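Local coordinates for bromo domain-containing protein (PDB 5K29), which is an uncharacterised trypanosome bromodomain protein, represented here by its bromodomain, a helical module that in its family recognises acetylated lysine and so probably reads chromatin marks, at residues A[81-84]-A[85-88]; A[108-111]-A[112-115]. All coordinates share one frame; numbering follows the deposited sequence.

Overall arrangement
Two consecutive helices of the bromodomain bundle supply these examples of how one helical turn hands over to the next. Contact 1 (81-84 with 85-88) lies on helix 75-92 and contact 2 (108-111 with 112-115) on helix 97-122, their centres about 15 Å apart. Both are partly buried and built on i to i+4 backbone bonds. They meet where the helices pack: R82 CG lies 3.7 Å from M110 CE, and I81 reaches A109 and I113 as well. The chemistry differs at the edges. Contact 1 carries a disulfide cysteine and two asparagines, whereas contact 2 sets K112 against the F108 ring and sends D114 outward to pair with K78 of helix 75-92.

Contact 1: A[81-84]-A[85-88]; sequences IRLM and VNNC
I81 and V85 stand one turn apart on helix 75-92 of the bromodomain helical bundle and show how an alpha-helix places an apolar pair on its buried face. They meet through one branch methyl each, I81 CG2 lying 4.4 Å from V85 CG2, a loose touch; I81 also packs on L22. V85 has CG1 anti to its backbone N (chi1 167°), which leaves CG2 beside that nitrogen and over the preceding turn, 3.4 Å from I81 O. The same carbonyl accepts the amide of V85, so one oxygen meets both the backbone and the methyl of a single residue.

A similar fold-back recurs on the exposed side. N86 N bonds to R82 O at 2.8 Å, the shortest of the four i to i+4 bonds here. The N86 amide group lies back along the helix toward that carbonyl, with CG 3.1 Å from R82 O, but its ND2 is badly angled for a bond to this oxygen. N87 behaves otherwise: its CB rests near M84 O and L83 O, while the amide group leads away from the preceding turn. Its backbone N reaches L83 O with the most bent of the four bonds, at 145°.

M84 and V85 both pack against P51, and V85 also touches E106 of helix 97-122. C88 closes the turn, its amide donating to M84 O, and a disulfide to C50 ties helix 75-92 to the chain preceding helix 53-64. The sulfur itself lies back over the previous turn, beside the backbone N of its own residue, with C88 SG 3.2 Å from M84 O.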
loop_
_atom_site.group_PDB
_atom_site.type_symbol
_atom_site.label_atom_id
_atom_site.label_comp_id
_atom_site.label_asym_id
_atom_site.label_seq_id
_atom_site.Cartn_x
_atom_site.Cartn_y
_atom_site.Cartn_z
ATOM N N ILE A 81 3.190 -3.169 -1.857
ATOM C CA ILE A 81 3.783 -1.841 -1.929
ATOM C C ILE A 81 5.291 -1.969 -2.145
ATOM O O ILE A 81 5.814 -1.284 -3.005
ATOM C CB ILE A 81 3.453 -0.974 -0.676
ATOM C CG1 ILE A 81 1.913 -0.768 -0.466
ATOM C CG2 ILE A 81 4.216 0.388 -0.693
ATOM C CD1 ILE A 81 1.149 -0.026 -1.584
ATOM N N ARG A 82 5.993 -2.802 -1.336
ATOM C CA ARG A 82 7.452 -2.957 -1.442
ATOM C C ARG A 82 7.844 -3.498 -2.793
ATOM O O ARG A 82 8.815 -3.013 -3.378
ATOM C CB ARG A 82 8.011 -3.815 -0.297
ATOM C CG ARG A 82 7.977 -3.034 1.013
ATOM C CD ARG A 82 8.662 -3.708 2.147
ATOM N NE ARG A 82 8.671 -2.823 3.309
ATOM C CZ ARG A 82 8.125 -3.122 4.473
ATOM N NH1 ARG A 82 8.163 -2.251 5.469
ATOM N NH2 ARG A 82 7.549 -4.304 4.660
ATOM N N LEU A 83 7.044 -4.426 -3.332
ATOM C CA LEU A 83 7.287 -5.005 -4.645
ATOM C C LEU A 83 7.150 -3.978 -5.748
ATOM O O LEU A 83 7.972 -3.997 -6.660
ATOM C CB LEU A 83 6.406 -6.251 -4.934
ATOM C CG LEU A 83 6.512 -7.497 -4.027
ATOM C CD1 LEU A 83 5.871 -8.718 -4.697
ATOM C CD2 LEU A 83 7.962 -7.865 -3.682
ATOM N N MET A 84 6.146 -3.061 -5.666
ATOM C CA MET A 84 5.926 -2.007 -6.685
ATOM C C MET A 84 7.108 -1.058 -6.595
ATOM O O MET A 84 7.664 -0.661 -7.607
ATOM C CB MET A 84 4.672 -1.169 -6.365
ATOM C CG MET A 84 3.335 -1.820 -6.679
ATOM S SD MET A 84 1.834 -1.058 -5.875
ATOM C CE MET A 84 2.430 0.395 -5.267
ATOM N N VAL A 85 7.509 -0.703 -5.369
ATOM C CA VAL A 85 8.628 0.213 -5.154
ATOM C C VAL A 85 9.957 -0.378 -5.663
ATOM O O VAL A 85 10.695 0.335 -6.335
ATOM C CB VAL A 85 8.687 0.686 -3.692
ATOM C CG1 VAL A 85 10.018 1.372 -3.387
ATOM C CG2 VAL A 85 7.499 1.622 -3.408
ATOM N N ASN A 86 10.227 -1.665 -5.398
ATOM C CA ASN A 86 11.444 -2.361 -5.901
ATOM C C ASN A 86 11.452 -2.382 -7.448
ATOM O O ASN A 86 12.500 -2.236 -8.079
ATOM C CB ASN A 86 11.484 -3.799 -5.382
ATOM C CG ASN A 86 11.703 -3.980 -3.897
ATOM O OD1 ASN A 86 12.306 -3.151 -3.210
ATOM N ND2 ASN A 86 11.235 -5.112 -3.365
ATOM N N ASN A 87 10.248 -2.477 -8.053
ATOM C CA ASN A 87 10.080 -2.440 -9.504
ATOM C C ASN A 87 10.408 -1.044 -10.060
ATOM O O ASN A 87 11.096 -0.959 -11.078
ATOM C CB ASN A 87 8.675 -2.883 -9.912
ATOM C CG ASN A 87 8.610 -3.273 -11.360
ATOM O OD1 ASN A 87 9.292 -4.194 -11.808
ATOM N ND2 ASN A 87 7.816 -2.555 -12.130
ATOM N N CYS A 88 9.983 0.037 -9.332
ATOM C CA CYS A 88 10.257 1.444 -9.669
ATOM C C CYS A 88 11.770 1.641 -9.667
ATOM O O CYS A 88 12.324 2.198 -10.605
ATOM C CB CYS A 88 9.598 2.395 -8.667
ATOM S SG CYS A 88 7.782 2.378 -8.677
#

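Contact 2: A[108-111]-A[112-115]; sequences FAMG and KIDA
K112 folds its long side chain back along helix 97-122 to meet the ring of F108 one turn earlier, a local i to i+4 pairing of an ammonium group with an aromatic side chain. The ammonium comes in obliquely at the far end of the ring, NZ being 3.4 Å from F108 CZ and about as near to CE1, while the lysine CG sits 4.0 Å from CE1. Bends at chi2 (-108°) and chi4 (79°) curl the chain so that its end returns to the ring. F108 contributes by holding CG anti to its backbone N (chi1 156°), which carries the ring toward the next turn.

Beneath these side chains run four backbone bonds. K112 N donates to F108 O at 3.2 Å, the longest of the set, whereas D114 N reaches M110 O at 2.8 Å. I113 lays its CG1 and CD1 over the A109 carbonyl, with CG1 3.2 Å from A109 O, the oxygen that also accepts the I113 amide. D114 turns its carboxylate back above the M110 carbonyl; OD2 and that oxygen are both acceptors, so their proximity brings no bond. The carboxylate instead finds its partner in a salt bridge from OD1 to K78, whose positive charge would be expected to ease the closeness of the carboxylate to the M110 oxygen.

Farther out, K112 NZ has a weak hydrogen bond to S21 O at the end of helix 12-21, and its side chain touches L22, as does A109. M110 packs on K78, I81 and R82 of helix 75-92. I113 rests on K78 and on L74 in the loop just before that helix, so this part of helix 97-122, the last helix of the bromodomain bundle, is bordered by helix 75-92 and by the loop that follows helix 12-21.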
loop_
_atom_site.group_PDB
_atom_site.type_symbol
_atom_site.label_atom_id
_atom_site.label_comp_id
_atom_site.label_asym_id
_atom_site.label_seq_id
_atom_site.Cartn_x
_atom_site.Cartn_y
_atom_site.Cartn_z
ATOM N N PHE A 108 5.540 6.933 3.356
ATOM C CA PHE A 108 4.218 7.504 3.551
ATOM C C PHE A 108 3.135 6.403 3.674
ATOM O O PHE A 108 2.311 6.466 4.587
ATOM C CB PHE A 108 3.887 8.504 2.422
ATOM C CG PHE A 108 2.408 8.708 2.207
ATOM C CD1 PHE A 108 1.685 9.588 3.012
ATOM C CD2 PHE A 108 1.730 8.008 1.208
ATOM C CE1 PHE A 108 0.318 9.767 2.821
ATOM C CE2 PHE A 108 0.365 8.195 1.011
ATOM C CZ PHE A 108 -0.328 9.091 1.803
ATOM N N ALA A 109 3.132 5.432 2.746
ATOM C CA ALA A 109 2.154 4.340 2.701
ATOM C C ALA A 109 2.260 3.420 3.939
ATOM O O ALA A 109 1.236 3.038 4.503
ATOM C CB ALA A 109 2.320 3.534 1.420
ATOM N N MET A 110 3.480 3.085 4.366
ATOM C CA MET A 110 3.681 2.265 5.559
ATOM C C MET A 110 3.091 2.990 6.796
ATOM O O MET A 110 2.458 2.339 7.623
ATOM C CB MET A 110 5.175 1.923 5.776
ATOM C CG MET A 110 5.781 1.088 4.658
ATOM S SD MET A 110 4.841 -0.418 4.311
ATOM C CE MET A 110 5.483 -0.853 2.760
ATOM N N GLY A 111 3.249 4.320 6.851
ATOM C CA GLY A 111 2.728 5.181 7.914
ATOM C C GLY A 111 1.215 5.097 8.002
ATOM O O GLY A 111 0.680 4.873 9.085
ATOM N N LYS A 112 0.522 5.186 6.849
ATOM C CA LYS A 112 -0.952 5.098 6.752
ATOM C C LYS A 112 -1.461 3.694 7.095
ATOM O O LYS A 112 -2.498 3.544 7.740
ATOM C CB LYS A 112 -1.456 5.513 5.349
ATOM C CG LYS A 112 -1.533 7.018 5.131
ATOM C CD LYS A 112 -2.988 7.455 5.102
ATOM C CE LYS A 112 -3.189 8.944 5.182
ATOM N NZ LYS A 112 -2.946 9.609 3.879
ATOM N N ILE A 113 -0.706 2.674 6.690
ATOM C CA ILE A 113 -1.024 1.276 6.959
ATOM C C ILE A 113 -0.898 1.016 8.454
ATOM O O ILE A 113 -1.796 0.406 9.028
ATOM C CB ILE A 113 -0.176 0.296 6.063
ATOM C CG1 ILE A 113 -0.573 0.445 4.552
ATOM C CG2 ILE A 113 -0.353 -1.155 6.538
ATOM C CD1 ILE A 113 0.479 -0.056 3.471
ATOM N N ASP A 114 0.165 1.530 9.098
ATOM C CA ASP A 114 0.365 1.338 10.548
ATOM C C ASP A 114 -0.634 2.116 11.391
ATOM O O ASP A 114 -1.064 1.616 12.435
ATOM C CB ASP A 114 1.805 1.623 10.988
ATOM C CG ASP A 114 2.845 0.635 10.469
ATOM O OD1 ASP A 114 2.499 -0.573 10.293
ATOM O OD2 ASP A 114 4.022 1.049 10.284
ATOM N N ALA A 115 -1.005 3.337 10.943
ATOM C CA ALA A 115 -1.985 4.187 11.624
ATOM C C ALA A 115 -3.344 3.504 11.539
ATOM O O ALA A 115 -4.108 3.576 12.487
ATOM C CB ALA A 115 -2.056 5.545 10.959
#